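Local coordinates for uncharacterized protein (Parabacteroides merdae, PDB 4MXN) that is of unconfirmed function but probably hydrolyses glycosidic bonds, as a family 28 glycosyl hydrolase with the parallel beta-helix fold of the polygalacturonases, at residues I68-N73 and K109-G114; C99-Y104 and A147-C152; S129-L134 and G141-Y146; A169-E174 and S194-I199; D211-M216 and I236-K241. All blocks are in the same frame, centred on the assembly; numbering follows the deposited sequence. Where two conformers were deposited one is given.

Contact 1. Residues I68-N73 and K109-G114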
# COMPACT_ATOMS: atom_id res chain seq x y z
N ILE A 68 -4.65 6.30 3.93
CA ILE A 68 -3.83 7.51 3.77
C ILE A 68 -3.74 7.84 2.30
O ILE A 68 -3.40 6.96 1.50
CB ILE A 68 -2.40 7.28 4.36
CG1 ILE A 68 -2.43 6.87 5.86
CG2 ILE A 68 -1.49 8.49 4.10
CD1 ILE A 68 -1.22 5.99 6.30
N GLU A 69 -4.02 9.10 1.94
CA GLU A 69 -3.89 9.55 0.57
C GLU A 69 -2.54 10.25 0.39
O GLU A 69 -2.31 11.34 0.92
CB GLU A 69 -5.05 10.47 0.19
CG GLU A 69 -4.96 10.91 -1.27
CD GLU A 69 -6.06 11.78 -1.82
OE1 GLU A 69 -6.84 12.37 -1.04
OE2 GLU A 69 -6.11 11.92 -3.06
N LEU A 70 -1.64 9.59 -0.35
CA LEU A 70 -0.32 10.14 -0.65
C LEU A 70 -0.48 11.30 -1.65
O LEU A 70 -1.36 11.25 -2.51
CB LEU A 70 0.58 9.00 -1.22
CG LEU A 70 2.09 9.17 -1.29
CD1 LEU A 70 2.67 9.89 -0.05
CD2 LEU A 70 2.75 7.80 -1.49
N LYS A 71 0.28 12.38 -1.46
CA LYS A 71 0.16 13.56 -2.34
C LYS A 71 1.45 13.79 -3.09
O LYS A 71 2.49 13.31 -2.66
CB LYS A 71 -0.22 14.82 -1.54
CG LYS A 71 -1.59 14.73 -0.82
CD LYS A 71 -2.78 14.78 -1.78
CE LYS A 71 -4.11 14.69 -1.07
NZ LYS A 71 -4.41 15.91 -0.27
N SER A 72 1.39 14.55 -4.20
CA SER A 72 2.55 14.84 -5.05
C SER A 72 3.74 15.37 -4.27
O SER A 72 3.58 16.21 -3.38
CB SER A 72 2.18 15.84 -6.15
OG SER A 72 1.25 15.26 -7.05
N ASN A 73 4.93 14.83 -4.59
CA ASN A 73 6.25 15.20 -4.06
C ASN A 73 6.46 14.73 -2.62
O ASN A 73 7.43 15.15 -1.98
CB ASN A 73 6.51 16.70 -4.20
CG ASN A 73 6.34 17.17 -5.61
OD1 ASN A 73 6.90 16.59 -6.54
ND2 ASN A 73 5.51 18.16 -5.81
N LYS A 109 2.03 12.96 -8.68
CA LYS A 109 3.32 12.74 -9.35
C LYS A 109 4.47 12.80 -8.33
O LYS A 109 4.34 13.44 -7.28
CB LYS A 109 3.56 13.71 -10.54
CG LYS A 109 3.34 15.21 -10.29
CD LYS A 109 4.38 15.81 -9.30
CE LYS A 109 5.12 17.00 -9.80
NZ LYS A 109 6.54 17.04 -9.34
N ASN A 110 5.61 12.18 -8.67
CA ASN A 110 6.82 12.19 -7.84
C ASN A 110 6.48 11.74 -6.41
O ASN A 110 6.68 12.47 -5.44
CB ASN A 110 7.48 13.58 -7.88
CG ASN A 110 8.80 13.66 -7.17
OD1 ASN A 110 9.54 12.68 -7.08
ND2 ASN A 110 9.08 14.81 -6.60
N ILE A 111 5.94 10.53 -6.28
CA ILE A 111 5.54 10.01 -4.96
C ILE A 111 6.31 8.74 -4.65
O ILE A 111 6.78 8.04 -5.55
CB ILE A 111 4.00 9.79 -4.88
CG1 ILE A 111 3.49 8.90 -6.05
CG2 ILE A 111 3.25 11.12 -4.82
CD1 ILE A 111 2.17 8.29 -5.84
N GLY A 112 6.41 8.42 -3.38
CA GLY A 112 7.14 7.24 -2.99
C GLY A 112 6.77 6.65 -1.65
O GLY A 112 6.17 7.31 -0.80
N ILE A 113 7.12 5.37 -1.50
CA ILE A 113 7.01 4.57 -0.28
C ILE A 113 8.32 3.82 -0.16
O ILE A 113 8.73 3.14 -1.11
CB ILE A 113 5.78 3.61 -0.24
CG1 ILE A 113 4.44 4.39 -0.34
CG2 ILE A 113 5.81 2.75 1.05
CD1 ILE A 113 3.28 3.53 -0.70
N GLY A 114 8.98 3.95 0.98
CA GLY A 114 10.26 3.30 1.23
C GLY A 114 10.45 2.93 2.69
O GLY A 114 9.55 3.12 3.51

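Contact 2. Residues C99-Y104 and A147-C152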
# COMPACT_ATOMS: atom_id res chain seq x y z
N CYS A 99 -9.15 3.57 -6.11
CA CYS A 99 -8.14 3.14 -5.15
C CYS A 99 -8.62 3.13 -3.71
O CYS A 99 -8.92 4.17 -3.12
CB CYS A 99 -6.87 3.97 -5.29
SG CYS A 99 -5.66 3.27 -6.44
N ASN A 100 -8.65 1.92 -3.15
CA ASN A 100 -8.97 1.65 -1.75
C ASN A 100 -7.83 0.87 -1.13
O ASN A 100 -7.71 -0.34 -1.36
CB ASN A 100 -10.28 0.88 -1.60
CG ASN A 100 -10.62 0.61 -0.14
OD1 ASN A 100 -10.19 1.31 0.78
ND2 ASN A 100 -11.41 -0.39 0.10
N ALA A 101 -6.98 1.55 -0.37
CA ALA A 101 -5.79 0.94 0.22
C ALA A 101 -5.36 1.63 1.50
O ALA A 101 -5.91 2.66 1.84
CB ALA A 101 -4.65 0.97 -0.79
N ILE A 102 -4.35 1.07 2.20
CA ILE A 102 -3.78 1.71 3.41
C ILE A 102 -3.06 2.99 2.97
O ILE A 102 -3.17 4.03 3.63
CB ILE A 102 -2.87 0.76 4.22
CG1 ILE A 102 -3.69 -0.50 4.67
CG2 ILE A 102 -2.22 1.49 5.42
CD1 ILE A 102 -2.88 -1.54 5.49
N ILE A 103 -2.34 2.91 1.84
CA ILE A 103 -1.71 4.05 1.19
C ILE A 103 -2.17 4.04 -0.25
O ILE A 103 -1.90 3.08 -0.98
CB ILE A 103 -0.15 4.12 1.29
CG1 ILE A 103 0.33 4.00 2.74
CG2 ILE A 103 0.36 5.43 0.62
CD1 ILE A 103 1.90 3.77 2.91
N TYR A 104 -2.87 5.11 -0.67
CA TYR A 104 -3.30 5.21 -2.04
C TYR A 104 -2.93 6.56 -2.60
O TYR A 104 -2.67 7.51 -1.86
CB TYR A 104 -4.83 4.94 -2.21
CG TYR A 104 -5.73 6.03 -1.66
CD1 TYR A 104 -6.06 6.08 -0.31
CD2 TYR A 104 -6.27 7.00 -2.49
CE1 TYR A 104 -6.89 7.07 0.20
CE2 TYR A 104 -7.11 8.00 -2.00
CZ TYR A 104 -7.42 8.03 -0.65
OH TYR A 104 -8.23 9.01 -0.14
N ALA A 147 -12.67 -4.41 1.00
CA ALA A 147 -11.40 -4.78 1.62
C ALA A 147 -10.24 -4.01 0.95
O ALA A 147 -10.15 -4.01 -0.28
CB ALA A 147 -11.20 -6.29 1.54
N PRO A 148 -9.42 -3.28 1.74
CA PRO A 148 -8.38 -2.47 1.12
C PRO A 148 -7.15 -3.25 0.72
O PRO A 148 -6.74 -4.22 1.37
CB PRO A 148 -8.03 -1.46 2.21
CG PRO A 148 -8.28 -2.18 3.48
CD PRO A 148 -9.45 -3.08 3.20
N ALA A 149 -6.50 -2.75 -0.32
CA ALA A 149 -5.18 -3.20 -0.73
C ALA A 149 -4.18 -2.57 0.25
O ALA A 149 -4.57 -1.71 1.06
CB ALA A 149 -4.91 -2.74 -2.16
N LEU A 150 -2.91 -2.97 0.21
CA LEU A 150 -1.94 -2.30 1.08
C LEU A 150 -1.51 -1.00 0.41
O LEU A 150 -1.46 0.04 1.07
CB LEU A 150 -0.74 -3.19 1.42
CG LEU A 150 -1.08 -4.41 2.26
CD1 LEU A 150 0.09 -5.35 2.33
CD2 LEU A 150 -1.47 -4.04 3.66
N ILE A 151 -1.26 -1.05 -0.91
CA ILE A 151 -0.87 0.07 -1.77
C ILE A 151 -1.72 0.07 -3.04
O ILE A 151 -1.90 -0.98 -3.66
CB ILE A 151 0.65 -0.02 -2.12
CG1 ILE A 151 1.55 0.28 -0.91
CG2 ILE A 151 1.04 0.80 -3.35
CD1 ILE A 151 3.06 -0.24 -1.14
N CYS A 152 -2.24 1.24 -3.43
CA CYS A 152 -3.00 1.38 -4.67
C CYS A 152 -2.68 2.73 -5.32
O CYS A 152 -2.94 3.78 -4.71
CB CYS A 152 -4.50 1.22 -4.43
SG CYS A 152 -5.50 1.30 -5.95
O HOH W 1 -8.84 -2.68 -2.86
O HOH W 2 -11.70 -2.15 -1.93

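Contact 3. Residues S129-L134 and G141-Y146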
# COMPACT_ATOMS: atom_id res chain seq x y z
N SER A 129 -14.73 -7.26 9.63
CA SER A 129 -15.42 -5.98 9.80
C SER A 129 -16.29 -5.71 8.56
O SER A 129 -17.47 -5.36 8.69
CB SER A 129 -14.41 -4.86 10.05
OG SER A 129 -15.04 -3.60 10.06
N VAL A 130 -15.72 -5.92 7.36
CA VAL A 130 -16.43 -5.76 6.08
C VAL A 130 -17.64 -6.72 6.06
O VAL A 130 -18.76 -6.27 5.79
CB VAL A 130 -15.53 -5.98 4.84
CG1 VAL A 130 -16.34 -5.90 3.54
CG2 VAL A 130 -14.34 -5.02 4.81
N GLU A 131 -17.39 -8.04 6.34
CA GLU A 131 -18.39 -9.12 6.36
C GLU A 131 -19.60 -8.74 7.22
O GLU A 131 -20.73 -8.89 6.79
CB GLU A 131 -17.77 -10.42 6.89
CG GLU A 131 -16.92 -11.21 5.91
CD GLU A 131 -15.91 -12.17 6.53
OE1 GLU A 131 -16.28 -12.90 7.48
OE2 GLU A 131 -14.74 -12.18 6.07
N GLU A 132 -19.34 -8.24 8.45
CA GLU A 132 -20.35 -7.85 9.43
C GLU A 132 -21.28 -6.76 8.88
O GLU A 132 -22.49 -6.87 9.03
CB GLU A 132 -19.70 -7.38 10.73
CG GLU A 132 -19.25 -8.52 11.63
CD GLU A 132 -18.22 -8.15 12.68
OE1 GLU A 132 -18.20 -6.98 13.13
OE2 GLU A 132 -17.44 -9.05 13.08
N GLN A 133 -20.71 -5.73 8.22
CA GLN A 133 -21.52 -4.64 7.70
C GLN A 133 -22.33 -5.09 6.49
O GLN A 133 -23.49 -4.68 6.38
CB GLN A 133 -20.67 -3.39 7.41
CG GLN A 133 -20.06 -2.79 8.68
CD GLN A 133 -21.11 -2.44 9.70
OE1 GLN A 133 -22.02 -1.63 9.45
NE2 GLN A 133 -21.05 -3.11 10.84
N LEU A 134 -21.78 -6.00 5.64
CA LEU A 134 -22.52 -6.60 4.51
C LEU A 134 -23.71 -7.43 5.00
O LEU A 134 -24.81 -7.29 4.45
CB LEU A 134 -21.62 -7.50 3.64
CG LEU A 134 -20.62 -6.82 2.73
CD1 LEU A 134 -19.64 -7.86 2.16
CD2 LEU A 134 -21.32 -6.06 1.60
N GLY A 141 -22.73 -5.59 -1.65
CA GLY A 141 -21.71 -6.14 -2.53
C GLY A 141 -21.03 -7.36 -1.96
O GLY A 141 -21.66 -8.20 -1.32
N ASN A 142 -19.73 -7.47 -2.24
CA ASN A 142 -18.87 -8.55 -1.76
C ASN A 142 -17.76 -7.94 -0.92
O ASN A 142 -17.53 -6.73 -1.01
CB ASN A 142 -18.27 -9.33 -2.94
CG ASN A 142 -19.31 -9.94 -3.84
OD1 ASN A 142 -19.88 -11.00 -3.54
ND2 ASN A 142 -19.61 -9.26 -4.94
N VAL A 143 -17.07 -8.77 -0.13
CA VAL A 143 -15.98 -8.32 0.73
C VAL A 143 -14.89 -7.62 -0.12
O VAL A 143 -14.40 -6.57 0.28
CB VAL A 143 -15.41 -9.47 1.62
CG1 VAL A 143 -14.19 -9.02 2.42
CG2 VAL A 143 -16.48 -10.00 2.57
N SER A 144 -14.61 -8.16 -1.33
CA SER A 144 -13.60 -7.62 -2.27
C SER A 144 -13.86 -6.16 -2.67
O SER A 144 -12.90 -5.43 -2.95
CB SER A 144 -13.49 -8.49 -3.52
OG SER A 144 -14.71 -8.54 -4.25
N ASP A 145 -15.12 -5.72 -2.67
CA ASP A 145 -15.48 -4.34 -3.02
C ASP A 145 -15.01 -3.33 -1.95
O ASP A 145 -14.78 -2.17 -2.28
CB ASP A 145 -17.02 -4.22 -3.22
CG ASP A 145 -17.63 -5.11 -4.28
OD1 ASP A 145 -16.96 -5.36 -5.29
OD2 ASP A 145 -18.79 -5.53 -4.11
N TYR A 146 -14.86 -3.77 -0.69
CA TYR A 146 -14.50 -2.89 0.42
C TYR A 146 -13.15 -3.17 1.08
O TYR A 146 -12.58 -2.28 1.72
CB TYR A 146 -15.61 -2.98 1.50
CG TYR A 146 -16.96 -2.57 0.97
CD1 TYR A 146 -17.36 -1.24 1.00
CD2 TYR A 146 -17.83 -3.50 0.40
CE1 TYR A 146 -18.59 -0.84 0.47
CE2 TYR A 146 -19.05 -3.11 -0.14
CZ TYR A 146 -19.43 -1.78 -0.10
OH TYR A 146 -20.65 -1.40 -0.60

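Contact 4. Residues A169-E174 and S194-I199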
# COMPACT_ATOMS: atom_id res chain seq x y z
N ALA A 169 -2.16 -8.56 3.40
CA ALA A 169 -3.07 -7.67 2.71
C ALA A 169 -4.52 -8.16 2.85
O ALA A 169 -4.76 -9.36 2.70
CB ALA A 169 -2.68 -7.59 1.24
N ALA A 170 -5.46 -7.23 3.14
CA ALA A 170 -6.89 -7.54 3.25
C ALA A 170 -7.49 -7.84 1.89
O ALA A 170 -8.56 -8.44 1.80
CB ALA A 170 -7.63 -6.38 3.90
N ASN A 171 -6.80 -7.43 0.82
CA ASN A 171 -7.23 -7.69 -0.55
C ASN A 171 -5.96 -8.06 -1.34
O ASN A 171 -5.31 -9.02 -0.97
CB ASN A 171 -8.00 -6.48 -1.09
CG ASN A 171 -9.02 -6.84 -2.15
OD1 ASN A 171 -8.83 -7.75 -2.95
ND2 ASN A 171 -10.13 -6.11 -2.19
N VAL A 172 -5.59 -7.29 -2.36
CA VAL A 172 -4.37 -7.47 -3.15
C VAL A 172 -3.31 -6.62 -2.43
O VAL A 172 -3.68 -5.65 -1.78
CB VAL A 172 -4.61 -7.09 -4.65
CG1 VAL A 172 -3.31 -6.97 -5.44
CG2 VAL A 172 -5.54 -8.10 -5.31
N ALA A 173 -2.03 -7.00 -2.44
CA ALA A 173 -1.04 -6.17 -1.74
C ALA A 173 -0.79 -4.84 -2.48
O ALA A 173 -0.76 -3.78 -1.84
CB ALA A 173 0.27 -6.92 -1.58
N GLU A 174 -0.60 -4.89 -3.81
CA GLU A 174 -0.26 -3.72 -4.63
C GLU A 174 -1.12 -3.62 -5.84
O GLU A 174 -1.26 -4.60 -6.57
CB GLU A 174 1.20 -3.80 -5.12
CG GLU A 174 2.32 -3.88 -4.10
CD GLU A 174 3.63 -4.36 -4.70
OE1 GLU A 174 4.24 -3.61 -5.50
OE2 GLU A 174 4.04 -5.50 -4.41
N SER A 194 -3.68 -14.16 3.59
CA SER A 194 -4.25 -13.91 2.25
C SER A 194 -3.94 -15.02 1.22
O SER A 194 -2.78 -15.42 1.08
CB SER A 194 -3.73 -12.59 1.70
OG SER A 194 -4.18 -12.39 0.37
N ASP A 195 -4.96 -15.45 0.46
CA ASP A 195 -4.78 -16.41 -0.64
C ASP A 195 -4.91 -15.67 -1.98
O ASP A 195 -4.97 -16.30 -3.04
CB ASP A 195 -5.78 -17.58 -0.53
CG ASP A 195 -7.26 -17.25 -0.68
OD1 ASP A 195 -7.60 -16.04 -0.77
OD2 ASP A 195 -8.08 -18.19 -0.75
N ARG A 196 -4.99 -14.32 -1.91
CA ARG A 196 -5.19 -13.44 -3.05
C ARG A 196 -3.87 -13.09 -3.75
O ARG A 196 -2.79 -13.36 -3.22
CB ARG A 196 -5.92 -12.15 -2.60
CG ARG A 196 -7.37 -12.45 -2.15
CD ARG A 196 -8.00 -11.33 -1.32
NE ARG A 196 -7.31 -11.11 -0.04
CZ ARG A 196 -7.57 -11.76 1.09
NH1 ARG A 196 -8.49 -12.72 1.11
NH2 ARG A 196 -6.91 -11.47 2.21
N LYS A 197 -3.98 -12.46 -4.95
CA LYS A 197 -2.84 -12.00 -5.74
C LYS A 197 -2.07 -10.95 -4.96
O LYS A 197 -2.63 -10.29 -4.09
CB LYS A 197 -3.29 -11.45 -7.11
CG LYS A 197 -3.96 -12.51 -8.01
CD LYS A 197 -2.91 -13.37 -8.72
CE LYS A 197 -3.50 -14.46 -9.59
NZ LYS A 197 -2.43 -15.18 -10.31
N ALA A 198 -0.77 -10.84 -5.24
CA ALA A 198 0.10 -9.87 -4.59
C ALA A 198 0.09 -8.56 -5.36
O ALA A 198 0.23 -7.51 -4.74
CB ALA A 198 1.52 -10.40 -4.51
N ILE A 199 -0.01 -8.63 -6.71
CA ILE A 199 0.06 -7.42 -7.56
C ILE A 199 -0.94 -7.48 -8.69
O ILE A 199 -0.99 -8.47 -9.42
CB ILE A 199 1.50 -7.21 -8.12
CG1 ILE A 199 2.49 -6.93 -6.97
CG2 ILE A 199 1.56 -6.03 -9.14
CD1 ILE A 199 3.75 -7.26 -7.30
O HOH W 3 -3.20 -10.46 -1.29

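Contact 5. Residues D211-M216 and I236-K241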
# COMPACT_ATOMS: atom_id res chain seq x y z
N ASP A 211 14.28 -7.27 -7.82
CA ASP A 211 14.61 -7.90 -6.53
C ASP A 211 13.41 -7.98 -5.59
O ASP A 211 13.52 -7.75 -4.38
CB ASP A 211 15.78 -7.15 -5.83
CG ASP A 211 17.05 -7.16 -6.64
OD1 ASP A 211 17.37 -8.20 -7.23
OD2 ASP A 211 17.69 -6.10 -6.73
N CYS A 212 12.26 -8.33 -6.14
CA CYS A 212 11.07 -8.46 -5.32
C CYS A 212 10.84 -9.91 -4.95
O CYS A 212 11.09 -10.81 -5.75
CB CYS A 212 9.86 -7.84 -6.01
SG CYS A 212 10.01 -6.04 -6.18
N TYR A 213 10.43 -10.14 -3.69
CA TYR A 213 10.18 -11.49 -3.17
C TYR A 213 8.70 -11.66 -2.82
O TYR A 213 8.12 -10.77 -2.18
CB TYR A 213 11.07 -11.79 -1.93
CG TYR A 213 10.97 -13.22 -1.44
CD1 TYR A 213 11.62 -14.25 -2.11
CD2 TYR A 213 10.25 -13.53 -0.29
CE1 TYR A 213 11.52 -15.57 -1.66
CE2 TYR A 213 10.15 -14.85 0.17
CZ TYR A 213 10.78 -15.87 -0.53
OH TYR A 213 10.66 -17.15 -0.07
N PHE A 214 8.10 -12.77 -3.26
CA PHE A 214 6.69 -13.11 -2.97
C PHE A 214 6.74 -14.41 -2.17
O PHE A 214 7.21 -15.41 -2.69
CB PHE A 214 5.88 -13.23 -4.27
CG PHE A 214 5.98 -11.99 -5.12
CD1 PHE A 214 5.14 -10.90 -4.90
CD2 PHE A 214 6.94 -11.89 -6.12
CE1 PHE A 214 5.24 -9.75 -5.68
CE2 PHE A 214 7.04 -10.75 -6.91
CZ PHE A 214 6.20 -9.69 -6.68
N ASN A 215 6.36 -14.39 -0.87
CA ASN A 215 6.52 -15.57 -0.02
C ASN A 215 5.45 -16.70 -0.27
O ASN A 215 5.51 -17.75 0.39
CB ASN A 215 6.53 -15.16 1.46
CG ASN A 215 5.16 -15.06 2.09
OD1 ASN A 215 4.14 -14.86 1.39
ND2 ASN A 215 5.11 -15.20 3.41
N MSE A 216 4.47 -16.43 -1.14
CA MSE A 216 3.34 -17.28 -1.56
C MSE A 216 3.79 -18.30 -2.61
O MSE A 216 4.78 -18.06 -3.30
CB MSE A 216 2.20 -16.37 -2.12
CG MSE A 216 2.62 -15.56 -3.38
SE MSE A 216 1.38 -14.16 -4.00
CE MSE A 216 -0.17 -15.25 -4.49
N ILE A 236 10.97 -13.21 -7.69
CA ILE A 236 10.76 -14.65 -7.51
C ILE A 236 9.77 -15.05 -6.40
O ILE A 236 9.51 -14.28 -5.48
CB ILE A 236 12.15 -15.34 -7.22
CG1 ILE A 236 12.82 -14.77 -5.93
CG2 ILE A 236 13.10 -15.25 -8.44
CD1 ILE A 236 13.71 -15.77 -5.14
N THR A 237 9.29 -16.31 -6.48
CA THR A 237 8.46 -16.98 -5.47
C THR A 237 9.42 -17.88 -4.63
O THR A 237 10.58 -18.02 -5.04
CB THR A 237 7.27 -17.73 -6.13
OG1 THR A 237 7.72 -18.44 -7.29
CG2 THR A 237 6.12 -16.80 -6.49
N PRO A 238 9.00 -18.50 -3.47
CA PRO A 238 9.95 -19.28 -2.64
C PRO A 238 10.76 -20.37 -3.35
O PRO A 238 11.87 -20.68 -2.91
CB PRO A 238 9.03 -19.91 -1.59
CG PRO A 238 7.98 -18.95 -1.41
CD PRO A 238 7.69 -18.43 -2.80
N ASP A 239 10.23 -20.96 -4.44
CA ASP A 239 10.91 -21.99 -5.25
C ASP A 239 12.03 -21.39 -6.12
O ASP A 239 12.87 -22.14 -6.63
CB ASP A 239 9.89 -22.74 -6.15
CG ASP A 239 8.98 -21.86 -7.00
OD1 ASP A 239 9.20 -20.62 -7.04
OD2 ASP A 239 8.03 -22.40 -7.60
N GLY A 240 12.03 -20.06 -6.27
CA GLY A 240 13.03 -19.34 -7.06
C GLY A 240 12.62 -19.09 -8.49
O GLY A 240 13.41 -18.54 -9.26
N LYS A 241 11.39 -19.50 -8.87
CA LYS A 241 10.81 -19.32 -10.20
C LYS A 241 10.50 -17.85 -10.44
O LYS A 241 9.97 -17.17 -9.56
CB LYS A 241 9.53 -20.17 -10.35
CG LYS A 241 8.88 -20.16 -11.73
CD LYS A 241 7.37 -20.35 -11.62
CE LYS A 241 6.71 -20.56 -12.95
NZ LYS A 241 6.85 -21.96 -13.43

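Contact 1. Residues I68-N73 and K109-G114
Asn73 meets Lys109 and Asn110 mainly through its side chain, which can be followed outward. CB lies 4.0 Å from Asn110 ND2, and CG, placed anti to its own carbonyl carbon (chi1 -54°), comes 3.7 Å from Lys109 NZ. At the tip, OD1 takes two donors, both in its carbonyl plane on lone pairs: Asn110 ND2 at 2.8 Å and Lys109 NZ at 2.9 Å. The other branch, Asn73 ND2, has Lys109 NZ nearest at 3.8 Å, without a bond, and then Lys109 CE. The amide planes of the two asparagines stand 63° apart, yet Asn73 OD1 stays close to the plane of the Asn110 amide. The two bonds hold OD1 in place and limit the turning of the amide. Lys109 reaches it by bending, its CD passing Ser72 CB. Backbone N-H groups add two bonds: Asn73 N to Lys109 O (3.1 Å), and Lys109 N to the Ser72 hydroxyl oxygen OG (2.9 Å, 164°). Inward the chemistry turns apolar, with Leu70 CG 4.1 Å from Ile111 CB. Leu70, Ile111 and Ile113 all pack on Met153 of strand 151-154, while Lys71 points the other way, to Asp46 of helix 38-50. The polar corner leads into parallel strands 74-78 and 111-114.

Contact 2. Residues C99-Y104 and A147-C152
Cys99 and Cys152 are joined by a disulfide, SG to SG 2.0 Å with a chi3 of -76°, which runs diagonally across two parallel backbones, from the start of 99-104 to the end of 147-152. The sulfur of Cys152 is anti to its backbone N (chi1 -177°), which carries it across to Cys99. The tight core lies at Ala101 to Ile103 against Ala149 to Cys152. There the backbone register brings Cys152 CB to 3.7 Å from Ala101 CB, and Ala101 CB also sits 4.0 Å from Ala149 CB; Ala101, Ala149, Tyr104 and Cys152 share one face. At the corner, Ile102 and Leu150 lie side by side and point the same way; Ile102 CD1 and Leu150 CD2 are 3.4 Å apart, tighter than usual for methyl groups. Backbone bonds run through this part: Ile103 N to Leu150 O at 3.1 Å, Cys152 N to Ile103 O, and Ile102 N to Ala149 O. The side of Asn100 and Ala147, though buried, is looser and watered. Asn100 O still accepts from Ala149 N on a lone pair (2.9 Å), but Asn100 ND2 stands 3.9 Å from Ala147 O, and a water that ND2 reaches at 2.7 Å spans the difference. A second water lies between Asn100 O and Ala147 O. Such stacking of successive coils, with corners at Ile102 and Leu150, is the signature of a parallel beta-helix. Ile68 of strand 61-69 and Leu70 just after it bond to Ile102 and Tyr104, Ile151 bonds onward to Ala173, and Ile119 of strand 118-120 packs against Ile102, Ile103 and Leu150.

Contact 3. Residues S129-L134 and G141-Y146
Val130 and Leu134, one helical turn apart, meet Val143 and Tyr146 through apolar contacts alone, since no hydrogen bond crosses between the segments. Val130 CG1 makes the inner contacts: it is anti to its backbone N (chi1 176°) and reaches Val143 CG1 at 4.0 Å and Tyr146 CB at 3.6 Å. Toward the surface, Glu131 lays its CG 3.6 Å from Val143 CG2. Leu134 splits its branches. CD1 packs on Val143 CG2 at 3.8 Å and also on the backbone before it, whereas CD2 touches Gly141 N at 3.6 Å and lies 4.1 Å from Tyr146 CE2, oblique to the ring. Cutting Leu134 back to an alanine would probably open a gap between the helix and the 141-143 backbone and leave the Tyr146 ring and Val143 CG2 with less to rest on. The pair forms a helical excursion from the beta-helix: helix 123-136, a short connection, then the short, weakly bonded helix 143-146, which returns the chain toward strand 151-154. Polar interactions work within the segments or outside them. Asn142 N gives a nearly straight bond to Asp145 OD2 (2.9 Å, 169°), meeting that oxygen from above the carboxylate plane, and Asp145 N returns one to Asn142 O. Gly141 has backbone angles that call for glycine, and a CB there would run into Asp145 OD2. The Tyr146 hydroxyl is bonded to Glu140 O.

Contact 4. Residues A169-E174 and S194-I199
Arg196 reaches the 169-171 backbone through a bend in its side chain: CG starts anti to its own carbonyl carbon, the next bond is extended, and chi3 of -64° turns the guanidinium back over the neighbouring coil. Its edge then meets two carbonyls, both close to the guanidinium plane. NH2 gives a straight bond to Ala169 O (3.1 Å, 166°), and that donor also lies in the carbonyl plane; NE bonds Asn171 O at 3.0 Å but approaches from above the carbonyl plane. Ala170 O sits over one face, 3.1 Å above the plane and offset toward the rim, bonded instead to Arg127. Arg196 NH1 has a long, out-of-plane salt bridge to Asp195 OD1 and lies near Arg127 NH1. With a leucine in place of Arg196, Ala169 O and Asn171 O would probably lose their charged donor, and the loop at 169-171 would be less firmly tied to the next coil. Asn171 O also accepts from a water at 2.6 Å, which bonds Ser194 OG and Lys197 O as well. Ser194 OG in turn accepts from Arg196 N, an ST turn. Further along, a parallel bridge pairs Glu174 with Ile199: Glu174 N donates to Ala198 O at 2.9 Å, and the two side chains point the same way, Glu174 OE2 lying 3.3 Å from Ile199 CG1. Tyr176 OH bonds Glu174 OE1. These loops lead into strands 174-177 and 199-202 of one parallel sheet; Ala173 bonds to Ile151, Ile199 to Pro220 and Glu222, and Val189 of strand 182-190 packs on Ala173, Glu174 and Ala198.

Contact 5. Residues D211-M216 and I236-K241
Tyr213 presents its ring edge to Ile236, whose CD1 lies in the ring plane 4.0 Å from Tyr213 CD1, while Pro238 CA stands oblique to the ring. The tyrosine CG is anti to its backbone N (chi1 -174°), which sends the ring along the second segment until OH comes 3.5 Å from Pro238 CG. Phe214 also offers an edge: its CD2 is 3.6 Å from Ile236 O, near the ring plane. That ring is packed by Val189, Ala198 and Pro220 from other parts of the chain. Two backbone bonds join the segments, Ile236 N to Cys212 O (3.1 Å) and Phe214 N to Ile236 O (3.0 Å, 160°), making a single bridge between Tyr213 and Ile236. Beyond it comes a type I turn, closed by Gly240 N to Thr237 O and steadied by Asp239 OD1, which takes both Thr237 OG1 and, as an Asx turn, Lys241 N. The pairing does not continue: Pro238 has no N-H to give to Phe214 O, and its CD sits 3.1 Å from Phe214 O and 3.0 Å from Met216 O (a selenomethionine). Proline ring carbons thus occupy the place of a donor, and Met216 O is left buried without a partner, probably at some cost.

In the fold
Contacts 1, 2, 4 and 5 follow the parallel beta-helix from coil to coil, and neighbouring ones touch. Ile68 N to Ile102 O (2.7 Å) joins contact 1 to contact 2, Ile151 N to Ala173 O (2.9 Å) joins contact 2 to contact 4, and Ile199 CD1 packs 3.3 Å from Phe214 CE1 between contacts 4 and 5. The centres of contacts 1 and 5 are about 26 Å apart. Contact 3 is the helical excursion between the two segments of contact 2; Asn171 ND2 of contact 4 bonds Ala147 O of contact 2 (2.8 Å) and, weakly, Ser144 O of contact 3. Nothing in these contacts locates a catalytic site.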